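Local structure of MCG133388, isoform CRA_f (Mus musculus, 4ZPO) at residues N209-F213 / E302-V306; L248-F252 / G265-G271; T259-F264 / F286-H290. The protein probably acts as a calcium-dependent neuronal cell-adhesion protein that helps establish specific connections in the brain, this chain holding its first three extracellular cadherin domains. All coordinates share one frame; numbering follows the deposited sequence.

Contact 1. Residues N209-F213 / E302-V306; sequences NAPTF and EGHCV. With CA (calcium ion), chain C.
Phe213 lays one face of its ring over Cys305. Cys305 CB sits 3.6 Å from the centroid of the Phe213 ring, a CH-pi contact displaced toward the rim at CG. Cys305 SG lies farther out, oblique to the ring. The edge of the same ring meets the backbone, with Phe213 CE2 3.5 Å from Gly303 O. With CG anti to its own carbonyl carbon (chi1 -69°), the Phe213 ring is carried over strand 302-306. Upstream, Pro211 O makes a CA-H...O contact with Gly303 CA at 3.2 Å. Pro211 CD comes up to Glu302 N, and Ala210 CB to Glu302 O. Cutting Phe213 back to an alanine would probably leave Cys305 CB without its aromatic cover and open a gap toward Leu235 and Ala237. Farther out, Glu302 forms a salt bridge with Arg294 through OE1, while its OE2 accepts a weak bond from His304 NE2; the ND1 of His304 is hydrogen-bonded to His290 NE2. At the other end, Asn209 O binds calcium at 2.4 Å, together with atoms of Asp239, Asp241, Asn245 and Asp295. This is the start of a cadherin domain: a calcium-binding linker runs into the first strand, whose phenylalanine enters the beta-sandwich core.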
loop_
_atom_site.group_PDB
_atom_site.type_symbol
_atom_site.label_atom_id
_atom_site.label_comp_id
_atom_site.label_asym_id
_atom_site.label_seq_id
_atom_site.Cartn_x
_atom_site.Cartn_y
_atom_site.Cartn_z
ATOM N N ASN A 209 23.906 -9.621 7.544
ATOM C CA ASN A 209 24.289 -10.525 8.621
ATOM C C ASN A 209 25.569 -11.280 8.297
ATOM O O ASN A 209 25.796 -11.678 7.155
ATOM C CB ASN A 209 23.162 -11.514 8.921
ATOM C CG ASN A 209 22.089 -10.923 9.813
ATOM O OD1 ASN A 209 21.163 -10.265 9.340
ATOM N ND2 ASN A 209 22.207 -11.162 11.114
ATOM N N ALA A 210 26.407 -11.466 9.311
ATOM C CA ALA A 210 27.640 -12.223 9.157
ATOM C C ALA A 210 27.497 -13.592 9.804
ATOM O O ALA A 210 26.803 -13.731 10.813
ATOM C CB ALA A 210 28.812 -11.464 9.761
ATOM N N PRO A 211 28.140 -14.613 9.217
ATOM C CA PRO A 211 28.127 -15.957 9.801
ATOM C C PRO A 211 28.655 -15.951 11.229
ATOM O O PRO A 211 29.552 -15.171 11.548
ATOM C CB PRO A 211 29.050 -16.753 8.874
ATOM C CG PRO A 211 28.984 -16.030 7.573
ATOM C CD PRO A 211 28.859 -14.577 7.931
ATOM N N THR A 212 28.092 -16.798 12.081
ATOM C CA THR A 212 28.516 -16.866 13.472
ATOM C C THR A 212 28.644 -18.313 13.924
ATOM O O THR A 212 27.697 -19.093 13.818
ATOM C CB THR A 212 27.534 -16.126 14.399
ATOM O OG1 THR A 212 27.549 -14.725 14.094
ATOM C CG2 THR A 212 27.922 -16.324 15.857
ATOM N N PHE A 213 29.823 -18.670 14.419
ATOM C CA PHE A 213 30.056 -20.015 14.921
ATOM C C PHE A 213 29.308 -20.234 16.230
ATOM O O PHE A 213 29.010 -19.280 16.951
ATOM C CB PHE A 213 31.550 -20.267 15.114
ATOM C CG PHE A 213 32.320 -20.344 13.829
ATOM C CD1 PHE A 213 32.480 -21.556 13.176
ATOM C CD2 PHE A 213 32.886 -19.209 13.275
ATOM C CE1 PHE A 213 33.190 -21.633 11.995
ATOM C CE2 PHE A 213 33.598 -19.280 12.094
ATOM C CZ PHE A 213 33.750 -20.494 11.454
ATOM N N GLU A 302 31.805 -12.447 7.192
ATOM C CA GLU A 302 32.538 -13.574 7.759
ATOM C C GLU A 302 32.527 -13.602 9.282
ATOM O O GLU A 302 32.470 -12.563 9.939
ATOM C CB GLU A 302 33.986 -13.570 7.257
ATOM C CG GLU A 302 34.804 -12.368 7.697
ATOM C CD GLU A 302 36.235 -12.423 7.195
ATOM O OE1 GLU A 302 36.521 -13.245 6.298
ATOM O OE2 GLU A 302 37.075 -11.648 7.700
ATOM N N GLY A 303 32.578 -14.812 9.830
ATOM C CA GLY A 303 32.699 -15.017 11.261
ATOM C C GLY A 303 33.987 -15.752 11.566
ATOM O O GLY A 303 34.642 -16.261 10.656
ATOM N N HIS A 304 34.357 -15.813 12.840
ATOM C CA HIS A 304 35.633 -16.411 13.217
ATOM C C HIS A 304 35.538 -17.264 14.477
ATOM O O HIS A 304 34.880 -16.892 15.450
ATOM C CB HIS A 304 36.688 -15.321 13.408
ATOM C CG HIS A 304 36.917 -14.487 12.187
ATOM N ND1 HIS A 304 37.809 -14.841 11.197
ATOM C CD2 HIS A 304 36.362 -13.316 11.791
ATOM C CE1 HIS A 304 37.797 -13.924 10.247
ATOM N NE2 HIS A 304 36.928 -12.988 10.583
ATOM N N CYS A 305 36.205 -18.412 14.445
ATOM C CA CYS A 305 36.265 -19.308 15.592
ATOM C C CYS A 305 37.689 -19.794 15.807
ATOM O O CYS A 305 38.292 -20.390 14.916
ATOM C CB CYS A 305 35.328 -20.502 15.402
ATOM S SG CYS A 305 35.379 -21.715 16.737
ATOM N N VAL A 306 38.229 -19.531 16.992
ATOM C CA VAL A 306 39.565 -19.999 17.327
ATOM C C VAL A 306 39.491 -21.341 18.046
ATOM O O VAL A 306 38.860 -21.457 19.097
ATOM C CB VAL A 306 40.318 -18.988 18.205
ATOM C CG1 VAL A 306 41.621 -19.588 18.699
ATOM C CG2 VAL A 306 40.574 -17.704 17.433
HETATM CA CA CA C . 24.954 -13.313 5.550
#

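Contact 2. Residues L248-F252 / G265-G271; sequences LDYSF and GLDPSSG
Gly265 brings its CA to the edge of the Phe252 ring, 4.1 Å from Phe252 CZ. With CG between its backbone N and carbonyl carbon (chi1 66°), Leu266 divides its two methyls between two partners. Its CD2 stands over the centre of the Phe252 ring, 3.4 Å from the centroid and 6° off the normal, in a CH-pi contact. Its CD1 lies against Tyr250 CB and the peptide that leaves Tyr250. Asp267 turns the chain: its OD1 accepts from Ser269 N at 3.1 Å, met from above the carboxylate plane, and closes an Asx turn. Pro268 makes the polar link. Tyr250 N donates to Pro268 O at 2.9 Å, nearly straight at 174°, on a lone pair in the carbonyl plane. Pro268 CB rests near Tyr250 O. Ser269 O then comes to the edge of the Tyr250 ring, near CE2. Gly271 closes the turn through its N to Asp267 O. Gly271 CA covers one face of the Tyr250 ring, 3.9 Å from the centroid. Beyond the ring, Tyr250 OH bonds to Ala237 N on strand 231-238. The turn 267-271 thus joins strands 264-266 and 272-275 of one sheet and packs on edge strand 248-252 of the other.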
loop_
_atom_site.group_PDB
_atom_site.type_symbol
_atom_site.label_atom_id
_atom_site.label_comp_id
_atom_site.label_asym_id
_atom_site.label_seq_id
_atom_site.Cartn_x
_atom_site.Cartn_y
_atom_site.Cartn_z
ATOM N N LEU A 248 27.491 -20.448 3.313
ATOM C CA LEU A 248 28.833 -20.079 3.747
ATOM C C LEU A 248 29.894 -21.125 3.410
ATOM O O LEU A 248 29.581 -22.286 3.140
ATOM C CB LEU A 248 28.832 -19.805 5.254
ATOM C CG LEU A 248 27.826 -20.589 6.104
ATOM C CD1 LEU A 248 28.191 -22.065 6.193
ATOM C CD2 LEU A 248 27.708 -19.977 7.492
ATOM N N ASP A 249 31.152 -20.692 3.426
ATOM C CA ASP A 249 32.287 -21.574 3.177
ATOM C C ASP A 249 33.266 -21.534 4.345
ATOM O O ASP A 249 33.579 -20.463 4.865
ATOM C CB ASP A 249 33.006 -21.180 1.883
ATOM C CG ASP A 249 32.153 -21.398 0.650
ATOM O OD1 ASP A 249 31.509 -22.464 0.553
ATOM O OD2 ASP A 249 32.122 -20.501 -0.220
ATOM N N TYR A 250 33.748 -22.702 4.755
ATOM C CA TYR A 250 34.723 -22.790 5.836
ATOM C C TYR A 250 36.150 -22.774 5.294
ATOM O O TYR A 250 36.417 -23.305 4.216
ATOM C CB TYR A 250 34.497 -24.055 6.666
ATOM C CG TYR A 250 33.157 -24.121 7.364
ATOM C CD1 TYR A 250 32.958 -23.498 8.589
ATOM C CD2 TYR A 250 32.095 -24.820 6.806
ATOM C CE1 TYR A 250 31.736 -23.560 9.234
ATOM C CE2 TYR A 250 30.868 -24.888 7.442
ATOM C CZ TYR A 250 30.695 -24.257 8.656
ATOM O OH TYR A 250 29.477 -24.322 9.294
ATOM N N SER A 251 37.061 -22.168 6.053
ATOM C CA SER A 251 38.476 -22.132 5.689
ATOM C C SER A 251 39.337 -21.706 6.875
ATOM O O SER A 251 38.843 -21.088 7.819
ATOM C CB SER A 251 38.711 -21.182 4.512
ATOM O OG SER A 251 38.555 -19.831 4.909
ATOM N N PHE A 252 40.625 -22.035 6.820
ATOM C CA PHE A 252 41.574 -21.575 7.829
ATOM C C PHE A 252 41.776 -20.070 7.719
ATOM O O PHE A 252 41.391 -19.457 6.723
ATOM C CB PHE A 252 42.924 -22.282 7.682
ATOM C CG PHE A 252 42.872 -23.762 7.925
ATOM C CD1 PHE A 252 42.687 -24.262 9.203
ATOM C CD2 PHE A 252 43.035 -24.654 6.878
ATOM C CE1 PHE A 252 42.647 -25.626 9.430
ATOM C CE2 PHE A 252 42.998 -26.019 7.098
ATOM C CZ PHE A 252 42.803 -26.506 8.376
ATOM N N GLY A 265 43.040 -30.707 8.293
ATOM C CA GLY A 265 42.394 -30.370 7.040
ATOM C C GLY A 265 40.888 -30.309 7.195
ATOM O O GLY A 265 40.252 -31.303 7.546
ATOM N N LEU A 266 40.313 -29.139 6.937
ATOM C CA LEU A 266 38.876 -28.954 7.093
ATOM C C LEU A 266 38.141 -29.065 5.763
ATOM O O LEU A 266 38.662 -28.675 4.718
ATOM C CB LEU A 266 38.576 -27.601 7.750
ATOM C CG LEU A 266 38.921 -26.312 6.997
ATOM C CD1 LEU A 266 37.736 -25.799 6.189
ATOM C CD2 LEU A 266 39.407 -25.245 7.963
ATOM N N ASP A 267 36.928 -29.606 5.813
ATOM C CA ASP A 267 36.052 -29.640 4.649
ATOM C C ASP A 267 35.294 -28.319 4.577
ATOM O O ASP A 267 34.498 -28.010 5.461
ATOM C CB ASP A 267 35.083 -30.825 4.734
ATOM C CG ASP A 267 34.348 -31.087 3.427
ATOM O OD1 ASP A 267 34.192 -30.151 2.614
ATOM O OD2 ASP A 267 33.916 -32.240 3.215
ATOM N N PRO A 268 35.547 -27.532 3.520
ATOM C CA PRO A 268 34.937 -26.209 3.345
ATOM C C PRO A 268 33.409 -26.238 3.348
ATOM O O PRO A 268 32.781 -25.218 3.629
ATOM C CB PRO A 268 35.466 -25.761 1.980
ATOM C CG PRO A 268 36.733 -26.518 1.797
ATOM C CD PRO A 268 36.488 -27.850 2.432
ATOM N N SER A 269 32.826 -27.393 3.042
ATOM C CA SER A 269 31.374 -27.526 2.997
ATOM C C SER A 269 30.793 -27.961 4.341
ATOM O O SER A 269 29.946 -27.272 4.911
ATOM C CB SER A 269 30.963 -28.520 1.908
ATOM O OG SER A 269 31.296 -28.031 0.619
ATOM N N SER A 270 31.251 -29.105 4.844
ATOM C CA SER A 270 30.695 -29.679 6.067
ATOM C C SER A 270 31.282 -29.045 7.327
ATOM O O SER A 270 30.662 -29.072 8.389
ATOM C CB SER A 270 30.922 -31.192 6.097
ATOM O OG SER A 270 32.303 -31.504 6.156
ATOM N N GLY A 271 32.477 -28.477 7.205
ATOM C CA GLY A 271 33.142 -27.862 8.339
ATOM C C GLY A 271 33.839 -28.884 9.216
ATOM O O GLY A 271 34.267 -28.577 10.329
#

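Contact 3. Residues T259-F264 / F286-H290; sequences TVKNLF and FYEIH
Leu263, Phe264 and Val260 meet Tyr287 and Ile289 through apolar and aromatic contacts. One aromatic pair is present. Phe264 turns an edge toward the face of Tyr287, an offset edge-to-face pair with centroids 6.0 Å apart and planes at 72°. Phe264 CE2 also approaches Tyr287 CB, at 4.2 Å.

Two CH-pi contacts add to this pair. Leu263 CD1 lies over a face of the Tyr287 ring, 3.9 Å from the centroid. It is shifted toward the phenol end and is nearest to CZ. The two side chains cross at about a right angle. Ile289 CD1 in turn covers one face of the Phe264 ring, 3.7 Å from the centroid and nearer CG and CD2 than the far rim. Ile289 gets there with an extended outer chain (chi2 179°), which carries CD1 out to the ring. Phe264 is therefore engaged in two ways, by a methyl on a face and by an aromatic neighbour at an edge.

One purely aliphatic contact remains: Val260 CG1 meets Ile289 CG1 at 3.8 Å. Thr259 CG2 comes only loosely near the ring atom Tyr287 CE1.

Helix 259-263 runs almost perpendicular to strand 286-290, with the axes 9.7 Å apart at closest approach. Phe264 N still bonds to Val260 O as the helix ends, and the chain passes directly into strand 264-266. Leu263 also touches Val279. Helix 258-263 lies in the chain between strand 248-252 of one sheet and strand 264-266 of the other. Strand 286-295 pairs with strand 302-310, where Ile289 also packs on Ile307 and Val309.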
loop_
_atom_site.group_PDB
_atom_site.type_symbol
_atom_site.label_atom_id
_atom_site.label_comp_id
_atom_site.label_asym_id
_atom_site.label_seq_id
_atom_site.Cartn_x
_atom_site.Cartn_y
_atom_site.Cartn_z
ATOM N N THR A 259 52.436 -25.636 9.336
ATOM C CA THR A 259 52.439 -26.808 10.203
ATOM C C THR A 259 51.016 -27.264 10.508
ATOM O O THR A 259 50.710 -28.455 10.465
ATOM C CB THR A 259 53.171 -26.527 11.527
ATOM O OG1 THR A 259 54.453 -25.946 11.254
ATOM C CG2 THR A 259 53.356 -27.811 12.321
ATOM N N VAL A 260 50.151 -26.302 10.817
ATOM C CA VAL A 260 48.752 -26.589 11.113
ATOM C C VAL A 260 48.035 -27.131 9.880
ATOM O O VAL A 260 47.251 -28.076 9.971
ATOM C CB VAL A 260 48.015 -25.332 11.621
ATOM C CG1 VAL A 260 46.549 -25.641 11.891
ATOM C CG2 VAL A 260 48.689 -24.791 12.871
ATOM N N LYS A 261 48.316 -26.534 8.726
ATOM C CA LYS A 261 47.676 -26.941 7.481
ATOM C C LYS A 261 48.150 -28.319 7.024
ATOM O O LYS A 261 47.426 -29.030 6.329
ATOM C CB LYS A 261 47.935 -25.909 6.382
ATOM C CG LYS A 261 47.390 -24.520 6.684
ATOM C CD LYS A 261 47.178 -23.738 5.400
ATOM C CE LYS A 261 46.749 -22.304 5.664
ATOM N NZ LYS A 261 47.887 -21.459 6.122
ATOM N N ASN A 262 49.367 -28.690 7.413
ATOM C CA ASN A 262 49.896 -30.014 7.097
ATOM C C ASN A 262 49.360 -31.082 8.043
ATOM O O ASN A 262 49.276 -32.256 7.684
ATOM C CB ASN A 262 51.426 -30.004 7.135
ATOM C CG ASN A 262 52.038 -29.460 5.858
ATOM O OD1 ASN A 262 51.534 -29.703 4.761
ATOM N ND2 ASN A 262 53.133 -28.721 5.995
ATOM N N LEU A 263 48.998 -30.667 9.254
ATOM C CA LEU A 263 48.437 -31.580 10.244
ATOM C C LEU A 263 46.933 -31.745 10.069
ATOM O O LEU A 263 46.427 -32.862 9.970
ATOM C CB LEU A 263 48.736 -31.087 11.660
ATOM C CG LEU A 263 49.973 -31.657 12.352
ATOM C CD1 LEU A 263 50.107 -31.078 13.749
ATOM C CD2 LEU A 263 49.895 -33.171 12.407
ATOM N N PHE A 264 46.223 -30.622 10.038
ATOM C CA PHE A 264 44.768 -30.639 9.989
ATOM C C PHE A 264 44.238 -30.233 8.618
ATOM O O PHE A 264 44.899 -29.509 7.873
ATOM C CB PHE A 264 44.193 -29.716 11.065
ATOM C CG PHE A 264 44.730 -29.982 12.443
ATOM C CD1 PHE A 264 44.141 -30.933 13.259
ATOM C CD2 PHE A 264 45.823 -29.279 12.923
ATOM C CE1 PHE A 264 44.634 -31.179 14.527
ATOM C CE2 PHE A 264 46.320 -29.522 14.190
ATOM C CZ PHE A 264 45.725 -30.473 14.992
ATOM N N PHE A 286 50.585 -28.056 21.905
ATOM C CA PHE A 286 49.328 -27.389 21.584
ATOM C C PHE A 286 49.313 -26.787 20.181
ATOM O O PHE A 286 50.355 -26.427 19.633
ATOM C CB PHE A 286 49.033 -26.294 22.614
ATOM C CG PHE A 286 50.077 -25.213 22.672
ATOM C CD1 PHE A 286 51.214 -25.370 23.448
ATOM C CD2 PHE A 286 49.918 -24.038 21.956
ATOM C CE1 PHE A 286 52.175 -24.379 23.504
ATOM C CE2 PHE A 286 50.876 -23.042 22.008
ATOM C CZ PHE A 286 52.006 -23.213 22.784
ATOM N N TYR A 287 48.116 -26.682 19.610
ATOM C CA TYR A 287 47.920 -26.023 18.325
ATOM C C TYR A 287 46.689 -25.126 18.379
ATOM O O TYR A 287 45.643 -25.519 18.899
ATOM C CB TYR A 287 47.774 -27.049 17.199
ATOM C CG TYR A 287 48.996 -27.912 16.987
ATOM C CD1 TYR A 287 50.117 -27.413 16.341
ATOM C CD2 TYR A 287 49.023 -29.228 17.426
ATOM C CE1 TYR A 287 51.237 -28.197 16.142
ATOM C CE2 TYR A 287 50.138 -30.023 17.231
ATOM C CZ TYR A 287 51.242 -29.501 16.590
ATOM O OH TYR A 287 52.355 -30.289 16.394
ATOM N N GLU A 288 46.814 -23.918 17.842
ATOM C CA GLU A 288 45.716 -22.959 17.862
ATOM C C GLU A 288 45.189 -22.693 16.454
ATOM O O GLU A 288 45.728 -21.862 15.723
ATOM C CB GLU A 288 46.165 -21.656 18.523
ATOM C CG GLU A 288 45.061 -20.630 18.684
ATOM C CD GLU A 288 45.474 -19.465 19.559
ATOM O OE1 GLU A 288 45.287 -18.306 19.133
ATOM O OE2 GLU A 288 45.981 -19.707 20.676
ATOM N N ILE A 289 44.132 -23.407 16.082
ATOM C CA ILE A 289 43.564 -23.314 14.742
ATOM C C ILE A 289 42.578 -22.154 14.616
ATOM O O ILE A 289 41.667 -22.007 15.431
ATOM C CB ILE A 289 42.849 -24.622 14.348
ATOM C CG1 ILE A 289 43.804 -25.811 14.478
ATOM C CG2 ILE A 289 42.300 -24.527 12.931
ATOM C CD1 ILE A 289 43.172 -27.139 14.126
ATOM N N HIS A 290 42.770 -21.335 13.586
ATOM C CA HIS A 290 41.884 -20.213 13.310
ATOM C C HIS A 290 40.898 -20.568 12.200
ATOM O O HIS A 290 41.281 -20.695 11.036
ATOM C CB HIS A 290 42.698 -18.974 12.925
ATOM C CG HIS A 290 41.863 -17.780 12.574
ATOM N ND1 HIS A 290 42.349 -16.733 11.821
ATOM C CD2 HIS A 290 40.584 -17.464 12.878
ATOM C CE1 HIS A 290 41.401 -15.825 11.672
ATOM N NE2 HIS A 290 40.319 -16.244 12.303
#

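How the contacts relate
All three contacts lie in the third cadherin domain of the chain. Their centres are 12 Å apart for contacts 1 and 2, 14 Å for contacts 2 and 3, and 19 Å for contacts 1 and 3. Contacts 2 and 3 are both nested in the loop that contact 1 closes, and their own segments alternate along the chain. All three reach the sheet of strands 217-221, 302-310, 286-295 and 248-252. Contacts 1 and 2 also reach the other sheet, through strands 212-213 and 264-266. Phe213 CE1 packs on Tyr250 CE1 at 3.7 Å, and Phe252 CE1 on Ile289 CG2 at the same distance. One core thus continues from the calcium-binding linker toward the helix 258-263.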